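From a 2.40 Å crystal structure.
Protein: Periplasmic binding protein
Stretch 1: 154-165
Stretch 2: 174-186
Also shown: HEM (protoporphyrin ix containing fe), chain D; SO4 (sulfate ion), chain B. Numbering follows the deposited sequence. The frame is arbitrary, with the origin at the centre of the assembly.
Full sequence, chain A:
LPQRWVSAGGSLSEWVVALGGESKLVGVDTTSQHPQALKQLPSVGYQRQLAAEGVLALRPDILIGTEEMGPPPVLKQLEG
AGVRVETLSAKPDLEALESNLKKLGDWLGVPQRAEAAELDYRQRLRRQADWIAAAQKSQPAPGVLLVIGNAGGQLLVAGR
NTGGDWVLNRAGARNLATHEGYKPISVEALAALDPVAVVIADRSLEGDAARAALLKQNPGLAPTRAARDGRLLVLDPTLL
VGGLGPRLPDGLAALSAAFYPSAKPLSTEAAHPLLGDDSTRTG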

# COMPACT_ATOMS: atom_id res chain seq x y z
N GLN A 154 14.91 -28.10 9.29
CA GLN A 154 16.06 -28.07 10.19
C GLN A 154 15.70 -27.49 11.55
O GLN A 154 16.45 -26.69 12.12
CB GLN A 154 17.17 -27.23 9.55
CG GLN A 154 17.73 -27.82 8.26
CD GLN A 154 18.50 -26.79 7.45
OE1 GLN A 154 19.27 -25.99 7.99
NE2 GLN A 154 18.30 -26.82 6.13
N LEU A 155 14.57 -27.92 12.08
CA LEU A 155 14.08 -27.44 13.36
C LEU A 155 15.00 -27.61 14.56
O LEU A 155 15.53 -28.69 14.80
CB LEU A 155 12.75 -28.10 13.71
CG LEU A 155 11.53 -27.74 12.86
CD1 LEU A 155 10.29 -28.31 13.54
CD2 LEU A 155 11.42 -26.23 12.75
N LEU A 156 15.18 -26.53 15.30
CA LEU A 156 15.98 -26.55 16.52
C LEU A 156 15.00 -26.15 17.64
O LEU A 156 14.32 -25.14 17.54
CB LEU A 156 17.14 -25.54 16.45
CG LEU A 156 18.36 -25.87 15.59
CD1 LEU A 156 19.38 -24.74 15.72
CD2 LEU A 156 18.99 -27.19 16.04
N VAL A 157 14.92 -26.97 18.68
CA VAL A 157 14.03 -26.68 19.79
C VAL A 157 14.80 -25.95 20.88
O VAL A 157 15.89 -26.37 21.26
CB VAL A 157 13.43 -27.97 20.39
CG1 VAL A 157 12.53 -27.63 21.57
CG2 VAL A 157 12.65 -28.71 19.32
N ALA A 158 14.21 -24.87 21.39
CA ALA A 158 14.84 -24.09 22.45
C ALA A 158 14.71 -24.77 23.80
O ALA A 158 13.62 -24.85 24.37
CB ALA A 158 14.23 -22.68 22.51
N GLY A 159 15.83 -25.25 24.31
CA GLY A 159 15.82 -25.90 25.60
C GLY A 159 16.20 -24.91 26.66
O GLY A 159 16.16 -23.69 26.44
N ARG A 160 16.58 -25.42 27.82
CA ARG A 160 16.97 -24.61 28.95
C ARG A 160 18.22 -23.78 28.66
O ARG A 160 19.11 -24.22 27.93
CB ARG A 160 17.22 -25.50 30.17
CG ARG A 160 16.02 -26.36 30.59
CD ARG A 160 15.96 -26.44 32.11
NE ARG A 160 17.31 -26.49 32.68
CZ ARG A 160 17.62 -26.14 33.92
NH1 ARG A 160 16.68 -25.72 34.76
NH2 ARG A 160 18.88 -26.20 34.32
N ASN A 161 18.28 -22.59 29.25
CA ASN A 161 19.42 -21.70 29.07
C ASN A 161 19.62 -21.14 27.66
O ASN A 161 20.75 -21.04 27.17
CB ASN A 161 20.69 -22.38 29.57
CG ASN A 161 20.69 -22.56 31.08
OD1 ASN A 161 20.53 -21.59 31.83
ND2 ASN A 161 20.87 -23.79 31.53
N THR A 162 18.52 -20.77 27.01
CA THR A 162 18.57 -20.20 25.67
C THR A 162 17.69 -18.96 25.71
O THR A 162 16.86 -18.82 26.61
CB THR A 162 17.99 -21.15 24.59
OG1 THR A 162 16.63 -21.48 24.91
CG2 THR A 162 18.81 -22.42 24.50
N GLY A 163 17.87 -18.07 24.74
CA GLY A 163 17.05 -16.88 24.69
C GLY A 163 15.60 -17.27 24.49
O GLY A 163 14.70 -16.61 25.01
N GLY A 164 15.36 -18.34 23.74
CA GLY A 164 14.00 -18.80 23.52
C GLY A 164 13.33 -19.21 24.81
O GLY A 164 12.16 -18.90 25.04
N ASP A 165 14.06 -19.92 25.67
CA ASP A 165 13.53 -20.37 26.96
C ASP A 165 13.24 -19.17 27.86
O ASP A 165 12.22 -19.12 28.53
CB ASP A 165 14.54 -21.29 27.66
CG ASP A 165 14.07 -21.72 29.04
OD1 ASP A 165 13.07 -22.46 29.12
OD2 ASP A 165 14.70 -21.33 30.04
N ARG A 174 5.32 -22.33 30.15
CA ARG A 174 6.20 -23.39 30.68
C ARG A 174 6.87 -24.04 29.48
O ARG A 174 6.19 -24.61 28.62
CB ARG A 174 5.39 -24.46 31.42
CG ARG A 174 4.73 -23.99 32.71
CD ARG A 174 5.58 -24.29 33.93
NE ARG A 174 4.82 -24.08 35.16
CZ ARG A 174 4.66 -22.90 35.76
NH1 ARG A 174 5.21 -21.80 35.25
NH2 ARG A 174 3.94 -22.82 36.87
N ASN A 175 8.19 -23.97 29.41
CA ASN A 175 8.91 -24.58 28.30
C ASN A 175 8.83 -26.10 28.50
O ASN A 175 9.28 -26.62 29.51
CB ASN A 175 10.37 -24.12 28.29
CG ASN A 175 11.11 -24.58 27.05
OD1 ASN A 175 12.30 -24.27 26.88
ND2 ASN A 175 10.43 -25.29 26.16
N LEU A 176 8.23 -26.78 27.54
CA LEU A 176 8.05 -28.23 27.59
C LEU A 176 9.33 -29.01 27.33
O LEU A 176 9.41 -30.20 27.65
CB LEU A 176 6.98 -28.65 26.59
CG LEU A 176 5.54 -28.83 27.07
CD1 LEU A 176 5.31 -28.15 28.39
CD2 LEU A 176 4.61 -28.32 26.00
N ALA A 177 10.33 -28.36 26.74
CA ALA A 177 11.60 -29.01 26.43
C ALA A 177 12.46 -29.05 27.68
O ALA A 177 12.59 -28.05 28.37
CB ALA A 177 12.32 -28.23 25.33
N THR A 178 13.05 -30.21 27.97
CA THR A 178 13.88 -30.33 29.16
C THR A 178 15.37 -30.40 28.86
O THR A 178 16.18 -30.41 29.77
CB THR A 178 13.47 -31.57 30.01
OG1 THR A 178 13.70 -32.78 29.27
CG2 THR A 178 12.00 -31.48 30.40
N HIS A 179 15.73 -30.46 27.58
CA HIS A 179 17.14 -30.51 27.23
C HIS A 179 17.79 -29.13 27.41
O HIS A 179 17.12 -28.14 27.70
CB HIS A 179 17.33 -30.95 25.78
CG HIS A 179 16.71 -30.03 24.78
ND1 HIS A 179 15.40 -30.14 24.37
CD2 HIS A 179 17.22 -28.96 24.11
CE1 HIS A 179 15.13 -29.19 23.50
NE2 HIS A 179 16.22 -28.46 23.32
N GLU A 180 19.10 -29.09 27.20
CA GLU A 180 19.91 -27.88 27.32
C GLU A 180 20.26 -27.36 25.93
O GLU A 180 20.61 -28.13 25.04
CB GLU A 180 21.20 -28.22 28.06
CG GLU A 180 21.63 -27.20 29.09
CD GLU A 180 20.63 -27.07 30.22
OE1 GLU A 180 20.21 -28.10 30.79
OE2 GLU A 180 20.25 -25.93 30.53
N GLY A 181 20.16 -26.04 25.75
CA GLY A 181 20.49 -25.41 24.48
C GLY A 181 19.50 -25.64 23.35
O GLY A 181 18.36 -26.05 23.57
N TYR A 182 19.93 -25.35 22.13
CA TYR A 182 19.10 -25.55 20.95
C TYR A 182 19.47 -26.89 20.35
O TYR A 182 20.62 -27.10 19.97
CB TYR A 182 19.32 -24.46 19.91
CG TYR A 182 18.76 -23.11 20.28
CD1 TYR A 182 19.57 -22.12 20.84
CD2 TYR A 182 17.41 -22.83 20.08
CE1 TYR A 182 19.04 -20.86 21.19
CE2 TYR A 182 16.87 -21.58 20.43
CZ TYR A 182 17.69 -20.61 20.98
OH TYR A 182 17.14 -19.40 21.33
N LYS A 183 18.51 -27.80 20.27
CA LYS A 183 18.80 -29.11 19.71
C LYS A 183 17.68 -29.63 18.83
O LYS A 183 16.52 -29.29 19.00
CB LYS A 183 19.07 -30.11 20.84
CG LYS A 183 20.28 -29.74 21.67
CD LYS A 183 21.04 -30.99 22.10
CE LYS A 183 22.41 -30.65 22.66
NZ LYS A 183 23.23 -31.88 22.88
N PRO A 184 18.04 -30.47 17.83
CA PRO A 184 17.02 -31.02 16.94
C PRO A 184 16.30 -32.15 17.67
O PRO A 184 16.91 -32.89 18.44
CB PRO A 184 17.85 -31.53 15.76
CG PRO A 184 19.11 -31.96 16.40
CD PRO A 184 19.39 -30.83 17.38
N ILE A 185 15.00 -32.26 17.45
CA ILE A 185 14.22 -33.31 18.08
C ILE A 185 13.24 -33.85 17.05
O ILE A 185 12.73 -33.09 16.23
CB ILE A 185 13.45 -32.78 19.29
CG1 ILE A 185 14.42 -32.18 20.30
CG2 ILE A 185 12.67 -33.91 19.95
CD1 ILE A 185 13.74 -31.63 21.53
N SER A 186 12.99 -35.15 17.09
CA SER A 186 12.06 -35.78 16.16
C SER A 186 10.67 -35.19 16.35
O SER A 186 10.25 -34.92 17.47
CB SER A 186 12.03 -37.29 16.40
OG SER A 186 11.72 -37.57 17.75
CHA HEM D . 23.64 -20.84 10.34
CHB HEM D . 21.32 -16.72 8.97
CHC HEM D . 19.10 -16.56 13.28
CHD HEM D . 21.45 -20.59 14.70
C1A HEM D . 23.21 -19.72 9.57
C2A HEM D . 23.57 -19.44 8.19
C3A HEM D . 22.95 -18.28 7.83
C4A HEM D . 22.16 -17.85 8.97
CMA HEM D . 23.08 -17.52 6.51
CAA HEM D . 24.46 -20.25 7.25
CBA HEM D . 23.72 -21.35 6.49
CGA HEM D . 23.29 -22.50 7.39
O1A HEM D . 24.17 -23.23 7.90
O2A HEM D . 22.07 -22.66 7.60
C1B HEM D . 20.57 -16.26 10.06
C2B HEM D . 19.69 -15.10 10.04
C3B HEM D . 19.05 -15.06 11.26
C4B HEM D . 19.56 -16.19 12.02
CMB HEM D . 19.57 -14.06 8.91
CAB HEM D . 18.14 -14.11 11.71
CBB HEM D . 17.11 -13.61 10.99
C1C HEM D . 19.56 -17.65 14.04
C2C HEM D . 19.03 -18.02 15.34
C3C HEM D . 19.63 -19.17 15.72
C4C HEM D . 20.62 -19.46 14.70
CMC HEM D . 17.99 -17.26 16.15
CAC HEM D . 19.22 -19.99 16.77
CBC HEM D . 19.83 -20.05 17.98
C1D HEM D . 22.28 -20.98 13.65
C2D HEM D . 23.05 -22.20 13.67
C3D HEM D . 23.69 -22.27 12.48
C4D HEM D . 23.27 -21.11 11.68
CMD HEM D . 23.14 -23.21 14.81
CAD HEM D . 24.75 -23.33 12.20
CBD HEM D . 26.19 -22.84 12.04
CGD HEM D . 26.78 -22.25 13.33
O1D HEM D . 27.97 -21.85 13.29
O2D HEM D . 26.08 -22.19 14.36
NA HEM D . 22.36 -18.72 10.05
NB HEM D . 20.53 -16.90 11.30
NC HEM D . 20.56 -18.53 13.65
ND HEM D . 22.42 -20.30 12.44
FE HEM D . 21.62 -18.52 11.92
S SO4 B . 21.07 -32.49 26.37
O1 SO4 B . 19.75 -33.17 26.32
O2 SO4 B . 22.41 -33.14 26.40
O3 SO4 B . 20.99 -31.07 25.83
O4 SO4 B . 21.18 -32.86 24.92
O HOH W 1 14.11 -30.45 15.80
O HOH W 2 18.88 -17.51 21.54

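The apolar centre of the contact is built on both faces of a short antiparallel ribbon. On the face carrying Ala158 and Tyr182, Ala158 CB lies 3.5 Å from Tyr182 CE2 at the ring; beside it, Leu156 CD1 approaches Tyr182 CB at 4.2 Å. Thr162 CG2 sits over one face of the ring, 4.0 Å from its centroid, in a CH-pi contact, while the opposite face receives the heme vinyl carbon CBC, 3.4 Å from Tyr182 CE1. The aromatic ring is thus held between the loop of the first stretch and the cofactor. On the face carrying Val157 and Lys183, Val157 packs against Ala177 and Ile185, with CG1 3.8 Å from Ala177 CB and CG2 3.8 Å from Ile185 CD1. Leu156 CD2 adds a contact of 3.9 Å with Pro184 CD.

The backbones hold these side chains in register. Val157 and Lys183 form a hydrogen-bonded antiparallel pair, Val157 N donating to Lys183 O (2.8 Å) and Lys183 N to Val157 O (3.1 Å). The carbonyl of Val157 also accepts from His179 NE2 at 3.0 Å, so this carbonyl accepts two bonds, one from the backbone and one from the imidazole. Beyond the non-hydrogen-bonded pair Ala158–Tyr182, pairing continues through Gly159 N to Gly181 O (2.8 Å), Arg160 N to His179 O (2.8 Å) and Gly181 N to Arg160 O (3.0 Å). Gly159 fits tightly here: its CA lies over the His179 ring, 3.8 Å from the centroid, and a CB would fall 2.3 Å from His179 O. Gly181 adopts a positive phi of 73°, a conformation that favours glycine.

Toward the helix that begins at Gly163, Thr162 OG1 donates to Gly159 O (2.7 Å) and accepts from Asp165 N (3.1 Å), capping the helix and bracing the turn within the first stretch. Gly164 N donates to Tyr182 OH at 3.2 Å, and water 2 lies 2.6 Å from Tyr182 OH.

Polar and charged groups lie at the exposed edge of the contact. Glu180 OE2 accepts a very short hydrogen bond from Asn161 ND2 (2.4 Å) and forms a long salt bridge with Arg160 NE (3.7 Å). A sulfate ion, probably from the crystallisation liquor, binds the second stretch through Glu180 N to O3 and Lys183 NZ to O4, both 3.1 Å. At the other end of the ribbon, water 1 donates to Leu155 O (2.5 Å) and accepts from Ile185 N (2.6 Å), joining the two backbones through solvent, next to the CA-H...O contact of Pro184 CA with Leu155 O (3.5 Å).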